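Local atomic coordinates of endo-beta-N-acetylglucosaminidase F1 (Bacteroides thetaiotaomicron VPI-5482, PDB entry 6TCV), a protein that probably hydrolyses the glycosidic bond between the two core N-acetylglucosamines of high-mannose N-glycans, releasing the glycan from its asparagine-linked stub. Residues Y125-A130 against Y150-M155; G192-D197 against R238-K243; L385-A390 against G422-G427. The protein carries 2 engineered substitutions. One frame throughout, in Å; residues are numbered along the deposited sequence. Where two conformers were deposited one is given.

Interaction 1: Y125-A130 against Y150-M155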
loop_
_atom_site.group_PDB
_atom_site.type_symbol
_atom_site.label_atom_id
_atom_site.label_comp_id
_atom_site.label_asym_id
_atom_site.label_seq_id
_atom_site.Cartn_x
_atom_site.Cartn_y
_atom_site.Cartn_z
ATOM N N TYR A 125 -16.481 3.141 -3.170
ATOM C CA TYR A 125 -17.623 2.943 -4.047
ATOM C C TYR A 125 -17.140 2.317 -5.350
ATOM O O TYR A 125 -15.974 2.387 -5.696
ATOM C CB TYR A 125 -18.289 4.303 -4.316
ATOM C CG TYR A 125 -18.871 4.940 -3.085
ATOM C CD1 TYR A 125 -18.067 5.629 -2.196
ATOM C CD2 TYR A 125 -20.225 4.870 -2.823
ATOM C CE1 TYR A 125 -18.605 6.224 -1.049
ATOM C CE2 TYR A 125 -20.765 5.455 -1.705
ATOM C CZ TYR A 125 -19.956 6.117 -0.822
ATOM O OH TYR A 125 -20.552 6.690 0.292
ATOM N N ALA A 126 -18.041 1.724 -6.097
ATOM C CA ALA A 126 -17.668 1.003 -7.300
ATOM C C ALA A 126 -18.364 1.543 -8.547
ATOM O O ALA A 126 -19.553 1.831 -8.524
ATOM C CB ALA A 126 -18.009 -0.485 -7.124
ATOM N N ILE A 127 -17.616 1.592 -9.638
ATOM C CA ILE A 127 -18.172 1.798 -10.965
ATOM C C ILE A 127 -17.857 0.555 -11.769
ATOM O O ILE A 127 -16.769 0.429 -12.324
ATOM C CB ILE A 127 -17.583 3.048 -11.647
ATOM C CG1 ILE A 127 -17.649 4.276 -10.748
ATOM C CG2 ILE A 127 -18.299 3.351 -12.955
ATOM C CD1 ILE A 127 -16.853 5.472 -11.240
ATOM N N PRO A 128 -18.800 -0.395 -11.846
ATOM C CA PRO A 128 -18.628 -1.576 -12.704
ATOM C C PRO A 128 -19.050 -1.182 -14.107
ATOM O O PRO A 128 -20.158 -0.699 -14.319
ATOM C CB PRO A 128 -19.596 -2.591 -12.094
ATOM C CG PRO A 128 -20.688 -1.768 -11.550
ATOM C CD PRO A 128 -20.064 -0.445 -11.085
ATOM N N VAL A 129 -18.151 -1.347 -15.050
ATOM C CA VAL A 129 -18.417 -1.002 -16.435
ATOM C C VAL A 129 -18.393 -2.283 -17.249
ATOM O O VAL A 129 -17.630 -3.213 -16.947
ATOM C CB VAL A 129 -17.305 -0.045 -16.890
ATOM C CG1 VAL A 129 -17.568 0.402 -18.310
ATOM C CG2 VAL A 129 -17.258 1.216 -15.997
ATOM N N ALA A 130 -19.371 -2.408 -18.150
ATOM C CA ALA A 130 -19.529 -3.570 -19.028
ATOM C C ALA A 130 -19.562 -3.125 -20.487
ATOM O O ALA A 130 -20.170 -2.107 -20.802
ATOM C CB ALA A 130 -20.745 -4.418 -18.687
ATOM N N TYR A 150 -13.834 0.392 -11.444
ATOM C CA TYR A 150 -13.180 1.492 -10.740
ATOM C C TYR A 150 -13.644 1.489 -9.289
ATOM O O TYR A 150 -14.848 1.331 -9.044
ATOM C CB TYR A 150 -13.565 2.836 -11.342
ATOM C CG TYR A 150 -13.075 2.912 -12.741
ATOM C CD1 TYR A 150 -13.835 2.395 -13.785
ATOM C CD2 TYR A 150 -11.834 3.503 -13.017
ATOM C CE1 TYR A 150 -13.384 2.425 -15.083
ATOM C CE2 TYR A 150 -11.365 3.520 -14.332
ATOM C CZ TYR A 150 -12.163 3.011 -15.349
ATOM O OH TYR A 150 -11.745 3.019 -16.660
ATOM N N LEU A 151 -12.700 1.572 -8.361
ATOM C CA LEU A 151 -12.965 1.593 -6.928
ATOM C C LEU A 151 -12.605 2.986 -6.439
ATOM O O LEU A 151 -11.434 3.347 -6.386
ATOM C CB LEU A 151 -12.159 0.468 -6.261
ATOM C CG LEU A 151 -12.489 -0.940 -6.728
ATOM C CD1 LEU A 151 -11.495 -1.983 -6.126
ATOM C CD2 LEU A 151 -13.939 -1.329 -6.473
ATOM N N VAL A 152 -13.635 3.785 -6.135
ATOM C CA VAL A 152 -13.540 5.242 -5.963
ATOM C C VAL A 152 -13.606 5.622 -4.499
ATOM O O VAL A 152 -14.497 5.168 -3.776
ATOM C CB VAL A 152 -14.649 5.957 -6.766
ATOM C CG1 VAL A 152 -14.491 7.497 -6.639
ATOM C CG2 VAL A 152 -14.691 5.507 -8.233
ATOM N N LYS A 153 -12.664 6.446 -4.073
ATOM C CA LYS A 153 -12.628 7.027 -2.739
ATOM C C LYS A 153 -12.509 8.544 -2.806
ATOM O O LYS A 153 -11.732 9.068 -3.608
ATOM C CB LYS A 153 -11.392 6.507 -1.992
ATOM C CG LYS A 153 -11.228 4.993 -2.113
ATOM C CD LYS A 153 -9.914 4.418 -1.582
ATOM C CE LYS A 153 -9.332 5.131 -0.398
ATOM N NZ LYS A 153 -7.944 4.571 -0.197
ATOM N N ASP A 154 -13.328 9.252 -2.053
ATOM C CA ASP A 154 -13.227 10.710 -1.970
ATOM C C ASP A 154 -12.204 11.082 -0.911
ATOM O O ASP A 154 -12.442 10.872 0.283
ATOM C CB ASP A 154 -14.609 11.293 -1.718
ATOM C CG ASP A 154 -14.638 12.812 -1.622
ATOM O OD1 ASP A 154 -13.624 13.471 -1.860
ATOM O OD2 ASP A 154 -15.763 13.338 -1.430
ATOM N N MET A 155 -11.088 11.693 -1.331
ATOM C CA MET A 155 -10.028 12.057 -0.427
ATOM C C MET A 155 -9.863 13.561 -0.276
ATOM O O MET A 155 -8.831 14.035 0.224
ATOM C CB MET A 155 -8.694 11.414 -0.836
ATOM C CG MET A 155 -8.699 9.888 -0.930
ATOM S SD MET A 155 -8.938 9.152 0.668
ATOM C CE MET A 155 -7.489 9.406 1.675
#
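Tyr125 and Val152 form one hydrogen-bonded pair of an antiparallel strand pairing, and Ile127 with Tyr150 forms the next; Ala126 and Leu151 face each other between them as a non-hydrogen-bonded pair. The strand axes approach to 4.7 Å with their directions 149° apart.

Backbone hydrogen bonds come first. Tyr125 N gives to Val152 O at 2.9 Å and Val152 N returns to Tyr125 O at 2.8 Å, both nearly straight at hydrogen. Ile127 N reaches Tyr150 O at 2.8 Å in the carbonyl plane. The return bond, Tyr150 N to Ile127 O, is longer at 3.1 Å, and Tyr150 N stands 36° out of the plane of the Ile127 carbonyl. Between the two hydrogen-bonded pairs, Leu151 CA and Ala126 CA make CA-H...O contacts to Tyr125 O and Tyr150 O respectively.

Apolar contacts lie mostly on the face shared by Ile127, Tyr150 and Val152. Ile127 sends CG1 back beside its own backbone N (chi1 -50°), and the extended chain beyond carries CD1 to 3.7 Å from Val152 CG2. Ile127 CB also sits 4.0 Å from Tyr150 CB. The Tyr150 ring presents its edge: Ile127 O lies in the ring plane near CD1, and Val129 CG2 touches CE1. On the other face the packing is thinner, with Ala126 CB 4.2 Å from Leu151 CD2.

Polar ends are satisfied outside the pair, Tyr150 OH by Asp27 and Tyr125 OH by Gln120 N. Across the contact, then, the main chain supplies all the hydrogen bonds, and the side chains add hydrophobic packing, which Ile113 and Met111 of strand 108-114 extend over Ile127 and Tyr150. This chemistry implies a sheet interior in which hydrogen bonding fixes strand register while buried aliphatic and aromatic groups join the sheet to its neighbour.

Interaction 2: G192-D197 against R238-K243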
loop_
_atom_site.group_PDB
_atom_site.type_symbol
_atom_site.label_atom_id
_atom_site.label_comp_id
_atom_site.label_asym_id
_atom_site.label_seq_id
_atom_site.Cartn_x
_atom_site.Cartn_y
_atom_site.Cartn_z
ATOM N N GLY A 192 3.798 22.615 4.704
ATOM C CA GLY A 192 2.889 21.918 5.550
ATOM C C GLY A 192 2.481 20.530 5.124
ATOM O O GLY A 192 1.884 19.815 5.936
ATOM N N LYS A 193 2.761 20.100 3.902
ATOM C CA LYS A 193 2.396 18.747 3.491
ATOM C C LYS A 193 3.151 17.693 4.276
ATOM O O LYS A 193 4.339 17.840 4.546
ATOM C CB LYS A 193 2.665 18.563 1.981
ATOM C CG LYS A 193 1.677 19.354 1.126
ATOM C CD LYS A 193 0.281 18.792 1.175
ATOM C CE LYS A 193 -0.668 19.528 0.238
ATOM N NZ LYS A 193 -1.979 18.894 0.247
ATOM N N LEU A 194 2.501 16.582 4.563
ATOM C CA LEU A 194 3.188 15.453 5.213
ATOM C C LEU A 194 4.038 14.726 4.171
ATOM O O LEU A 194 3.604 14.463 3.031
ATOM C CB LEU A 194 2.179 14.443 5.765
ATOM C CG LEU A 194 1.405 14.969 6.968
ATOM C CD1 LEU A 194 0.216 14.040 7.277
ATOM C CD2 LEU A 194 2.271 15.109 8.172
ATOM N N LEU A 195 5.264 14.403 4.546
ATOM C CA LEU A 195 6.207 13.754 3.639
ATOM C C LEU A 195 5.815 12.327 3.313
ATOM O O LEU A 195 5.962 11.911 2.151
ATOM C CB LEU A 195 7.605 13.767 4.271
ATOM C CG LEU A 195 8.734 13.170 3.461
ATOM C CD1 LEU A 195 8.939 13.937 2.187
ATOM C CD2 LEU A 195 9.998 13.124 4.288
ATOM N N TRP A 196 5.397 11.537 4.301
ATOM C CA TRP A 196 5.305 10.077 4.152
ATOM C C TRP A 196 3.881 9.657 3.822
ATOM O O TRP A 196 3.012 9.518 4.677
ATOM C CB TRP A 196 5.798 9.361 5.401
ATOM C CG TRP A 196 7.213 9.667 5.730
ATOM C CD1 TRP A 196 7.653 10.489 6.729
ATOM C CD2 TRP A 196 8.397 9.195 5.055
ATOM N NE1 TRP A 196 9.033 10.546 6.716
ATOM C CE2 TRP A 196 9.512 9.756 5.708
ATOM C CE3 TRP A 196 8.637 8.328 3.984
ATOM C CZ2 TRP A 196 10.802 9.504 5.321
ATOM C CZ3 TRP A 196 9.932 8.056 3.627
ATOM C CH2 TRP A 196 10.990 8.642 4.279
ATOM N N ASP A 197 3.646 9.394 2.536
ATOM C CA ASP A 197 2.327 9.012 2.019
ATOM C C ASP A 197 1.859 7.679 2.587
ATOM O O ASP A 197 0.658 7.471 2.761
ATOM C CB ASP A 197 2.402 8.865 0.486
ATOM C CG ASP A 197 2.806 10.139 -0.210
ATOM O OD1 ASP A 197 3.970 10.551 -0.091
ATOM O OD2 ASP A 197 1.924 10.721 -0.910
ATOM N N ARG A 238 -4.532 8.376 9.393
ATOM C CA ARG A 238 -5.432 8.123 8.256
ATOM C C ARG A 238 -6.329 9.306 8.000
ATOM O O ARG A 238 -6.632 9.618 6.842
ATOM C CB ARG A 238 -6.247 6.848 8.498
ATOM C CG ARG A 238 -5.328 5.649 8.596
ATOM C CD ARG A 238 -6.109 4.325 8.661
ATOM N NE ARG A 238 -6.762 4.068 7.392
ATOM C CZ ARG A 238 -8.047 4.181 7.150
ATOM N NH1 ARG A 238 -8.924 4.543 8.068
ATOM N NH2 ARG A 238 -8.490 3.928 5.913
ATOM N N ARG A 239 -6.759 10.009 9.029
ATOM C CA ARG A 239 -7.577 11.210 8.870
ATOM C C ARG A 239 -6.860 12.270 8.051
ATOM O O ARG A 239 -7.532 13.145 7.474
ATOM C CB ARG A 239 -8.041 11.775 10.198
ATOM C CG ARG A 239 -8.987 10.929 10.929
ATOM C CD ARG A 239 -9.662 11.697 12.076
ATOM N NE ARG A 239 -8.789 12.206 13.134
ATOM C CZ ARG A 239 -8.485 11.543 14.251
ATOM N NH1 ARG A 239 -9.010 10.344 14.468
ATOM N NH2 ARG A 239 -7.714 12.103 15.176
ATOM N N ARG A 240 -5.525 12.288 8.098
ATOM C CA ARG A 240 -4.714 13.258 7.366
ATOM C C ARG A 240 -4.251 12.705 6.031
ATOM O O ARG A 240 -3.471 13.358 5.319
ATOM C CB ARG A 240 -3.499 13.700 8.183
ATOM C CG ARG A 240 -3.893 14.476 9.418
ATOM C CD ARG A 240 -2.679 14.804 10.273
ATOM N NE ARG A 240 -3.104 15.519 11.472
ATOM C CZ ARG A 240 -2.723 16.736 11.833
ATOM N NH1 ARG A 240 -1.885 17.439 11.147
ATOM N NH2 ARG A 240 -3.181 17.210 12.976
ATOM N N GLY A 241 -4.736 11.537 5.628
ATOM C CA GLY A 241 -4.466 11.039 4.299
ATOM C C GLY A 241 -3.317 10.076 4.215
ATOM O O GLY A 241 -2.996 9.619 3.110
ATOM N N VAL A 242 -2.658 9.758 5.323
ATOM C CA VAL A 242 -1.559 8.788 5.309
ATOM C C VAL A 242 -2.168 7.382 5.230
ATOM O O VAL A 242 -3.148 7.074 5.932
ATOM C CB VAL A 242 -0.729 8.920 6.597
ATOM C CG1 VAL A 242 0.372 7.892 6.678
ATOM C CG2 VAL A 242 -0.132 10.311 6.719
ATOM N N LYS A 243 -1.574 6.525 4.406
ATOM C CA LYS A 243 -2.019 5.137 4.340
ATOM C C LYS A 243 -1.196 4.302 5.307
ATOM O O LYS A 243 0.045 4.272 5.205
ATOM C CB LYS A 243 -1.860 4.593 2.925
ATOM C CG LYS A 243 -2.732 5.296 1.906
ATOM C CD LYS A 243 -2.562 4.678 0.533
ATOM C CE LYS A 243 -3.642 5.163 -0.425
ATOM N NZ LYS A 243 -3.592 6.617 -0.590
#
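This contact forms beside the Schellman motif that ends helix 235-238: Gly241, with positive phi, is its C-prime residue, Gly241 N bonding to Arg238 O at 3.0 Å. Leu194 CD1, from the loop 192-197, meets the residues on either side of that glycine in sequence, lying 3.8 Å from Val242 CG2 and equally far from Arg240 CB, its side chain crossing each of theirs at about a right angle. Val242 CG1, anti to the backbone N (chi1 177°), lies 3.7 Å from Trp196 O, while CG2 takes Leu194, so both branches of the valine are used.

The polar link is one backbone bond, Lys243 N to Asp197 O at 2.9 Å, straight at hydrogen (178°), with the donor tilted 20° from the carbonyl plane. The charged ends turn to other partners: Asp197 OD1 forms a salt bridge with Lys163, and Lys243 NZ one with Glu38.

Lys243 also pairs through its backbone with Val199, while Val242 packs on that same residue, joining the end of helix 235-238 to the N-terminal ends of parallel strands 198-209 and 243-249 in the (beta/alpha)8 barrel characteristic of glycoside hydrolase family 18.

Interaction 3: L385-A390 against G422-G427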
loop_
_atom_site.group_PDB
_atom_site.type_symbol
_atom_site.label_atom_id
_atom_site.label_comp_id
_atom_site.label_asym_id
_atom_site.label_seq_id
_atom_site.Cartn_x
_atom_site.Cartn_y
_atom_site.Cartn_z
ATOM N N LEU A 385 18.350 11.562 0.619
ATOM C CA LEU A 385 17.391 12.134 -0.322
ATOM C C LEU A 385 17.791 13.569 -0.621
ATOM O O LEU A 385 17.126 14.541 -0.270
ATOM C CB LEU A 385 15.985 12.083 0.252
ATOM C CG LEU A 385 14.784 12.351 -0.670
ATOM C CD1 LEU A 385 14.685 11.155 -1.615
ATOM C CD2 LEU A 385 13.496 12.524 0.116
ATOM N N SER A 386 18.938 13.689 -1.279
ATOM C CA SER A 386 19.498 14.974 -1.648
ATOM C C SER A 386 18.848 15.536 -2.908
ATOM O O SER A 386 18.088 14.850 -3.595
ATOM C CB SER A 386 21.009 14.845 -1.876
ATOM O OG SER A 386 21.197 13.989 -2.998
ATOM N N ALA A 387 19.160 16.805 -3.216
ATOM C CA ALA A 387 18.689 17.380 -4.468
ATOM C C ALA A 387 19.125 16.541 -5.666
ATOM O O ALA A 387 18.319 16.242 -6.553
ATOM C CB ALA A 387 19.242 18.801 -4.611
ATOM N N SER A 388 20.400 16.131 -5.692
ATOM C CA SER A 388 20.933 15.371 -6.822
ATOM C C SER A 388 20.316 13.975 -6.911
ATOM O O SER A 388 20.089 13.470 -8.021
ATOM C CB SER A 388 22.459 15.280 -6.709
ATOM O OG SER A 388 23.043 16.576 -6.736
ATOM N N LYS A 389 20.041 13.342 -5.764
ATOM C CA LYS A 389 19.420 12.015 -5.788
ATOM C C LYS A 389 17.952 12.113 -6.199
ATOM O O LYS A 389 17.474 11.293 -7.007
ATOM C CB LYS A 389 19.564 11.342 -4.416
ATOM C CG LYS A 389 18.992 9.933 -4.347
ATOM C CD LYS A 389 19.704 9.005 -5.299
ATOM C CE LYS A 389 19.280 7.541 -5.051
ATOM N NZ LYS A 389 20.038 6.627 -5.948
ATOM N N ALA A 390 17.243 13.124 -5.682
ATOM C CA ALA A 390 15.862 13.364 -6.070
ATOM C C ALA A 390 15.768 13.531 -7.583
ATOM O O ALA A 390 14.919 12.919 -8.226
ATOM C CB ALA A 390 15.293 14.606 -5.371
ATOM N N GLY A 422 13.444 17.692 -1.002
ATOM C CA GLY A 422 12.064 18.127 -1.087
ATOM C C GLY A 422 11.880 19.277 -2.043
ATOM O O GLY A 422 10.855 19.378 -2.737
ATOM N N GLU A 423 12.851 20.189 -2.106
ATOM C CA GLU A 423 12.741 21.264 -3.075
ATOM C C GLU A 423 12.645 20.732 -4.503
ATOM O O GLU A 423 11.890 21.274 -5.319
ATOM C CB GLU A 423 13.997 22.142 -2.965
ATOM C CG GLU A 423 13.948 23.515 -3.574
ATOM C CD GLU A 423 14.870 24.471 -2.834
ATOM O OE1 GLU A 423 14.432 25.589 -2.500
ATOM O OE2 GLU A 423 16.031 24.086 -2.560
ATOM N N VAL A 424 13.401 19.675 -4.819
ATOM C CA VAL A 424 13.379 19.111 -6.161
ATOM C C VAL A 424 12.079 18.346 -6.394
ATOM O O VAL A 424 11.457 18.458 -7.460
ATOM C CB VAL A 424 14.611 18.204 -6.391
ATOM C CG1 VAL A 424 14.509 17.428 -7.731
ATOM C CG2 VAL A 424 15.892 19.044 -6.366
ATOM N N LEU A 425 11.646 17.544 -5.408
ATOM C CA LEU A 425 10.486 16.679 -5.601
ATOM C C LEU A 425 9.175 17.446 -5.565
ATOM O O LEU A 425 8.245 17.114 -6.311
ATOM C CB LEU A 425 10.432 15.610 -4.496
ATOM C CG LEU A 425 11.582 14.634 -4.435
ATOM C CD1 LEU A 425 11.291 13.684 -3.255
ATOM C CD2 LEU A 425 11.762 13.833 -5.679
ATOM N N TYR A 426 9.080 18.512 -4.780
ATOM C CA TYR A 426 7.822 19.156 -4.406
ATOM C C TYR A 426 7.863 20.668 -4.439
ATOM O O TYR A 426 6.812 21.284 -4.241
ATOM C CB TYR A 426 7.448 18.757 -2.971
ATOM C CG TYR A 426 7.480 17.261 -2.721
ATOM C CD1 TYR A 426 6.672 16.388 -3.481
ATOM C CD2 TYR A 426 8.258 16.682 -1.727
ATOM C CE1 TYR A 426 6.668 15.036 -3.262
ATOM C CE2 TYR A 426 8.231 15.346 -1.471
ATOM C CZ TYR A 426 7.454 14.516 -2.247
ATOM O OH TYR A 426 7.460 13.134 -1.994
ATOM N N GLY A 427 9.018 21.288 -4.663
ATOM C CA GLY A 427 9.136 22.715 -4.523
ATOM C C GLY A 427 9.109 23.166 -3.069
ATOM O O GLY A 427 8.864 24.355 -2.822
#
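Ala390 CB makes the tightest part of this contact, wedged between two neighbours of helix 421-426. It stands 3.6 Å from Leu425 CD2 and 3.8 Å from Val424 CG1. Leu425 sets CG beside its backbone N (chi1 -63°); chi2 of 180° then sends CD1 on toward Leu385 CD2, while the other branch, CD2, meets the alanine methyl.

Val424 divides its branches between two turns of the facing segment. While CG1 meets Ala390, CG2 reaches Ala387, 3.7 Å from its carbonyl O and 3.8 Å from its CB. This is the solvent side, still in van der Waals contact: Ala387 and Val424 are partly exposed, and their neighbours Ser388 and Glu423 are solvent-exposed. At the buried end Leu385 CD2 adds a looser contact to Leu425 CD1, 4.2 Å, the two leucines crossing obliquely. No hydrogen bond spans the segments; polar order is local, as where Ser386 OG caps helix 387-396 at its N terminus by accepting from Lys389 N at 3.1 Å.

Further along helix 387-396, Ile394 packs against both Val424 and Leu425, extending the apolar seam. Beneath the buried side runs strand 400-404, whose Phe401 touches Leu385, Leu425 and Tyr426, so the two helices pack together on the outside of the barrel.

Interaction 1 is a buried strand pairing in the smaller mixed sheet, held by four main-chain hydrogen bonds. Interaction 2 is partly buried, joins loop to helix end, and keeps one such bond beside a few methyl contacts; interaction 3, helix against helix, has no hydrogen bond and depends wholly on apolar packing. The last two lie on the (beta/alpha)8 barrel, at strand starts and outer helices respectively, and touch directly, Leu195 CD1 lying 4.0 Å from Tyr426 CE2, with centres about 18 Å apart. Interaction 1 belongs to another sheet: its centre is about 22 Å from that of interaction 2, although Glu38 of strand 34-39, which pairs with strand 147-154, takes the salt bridge from Lys243.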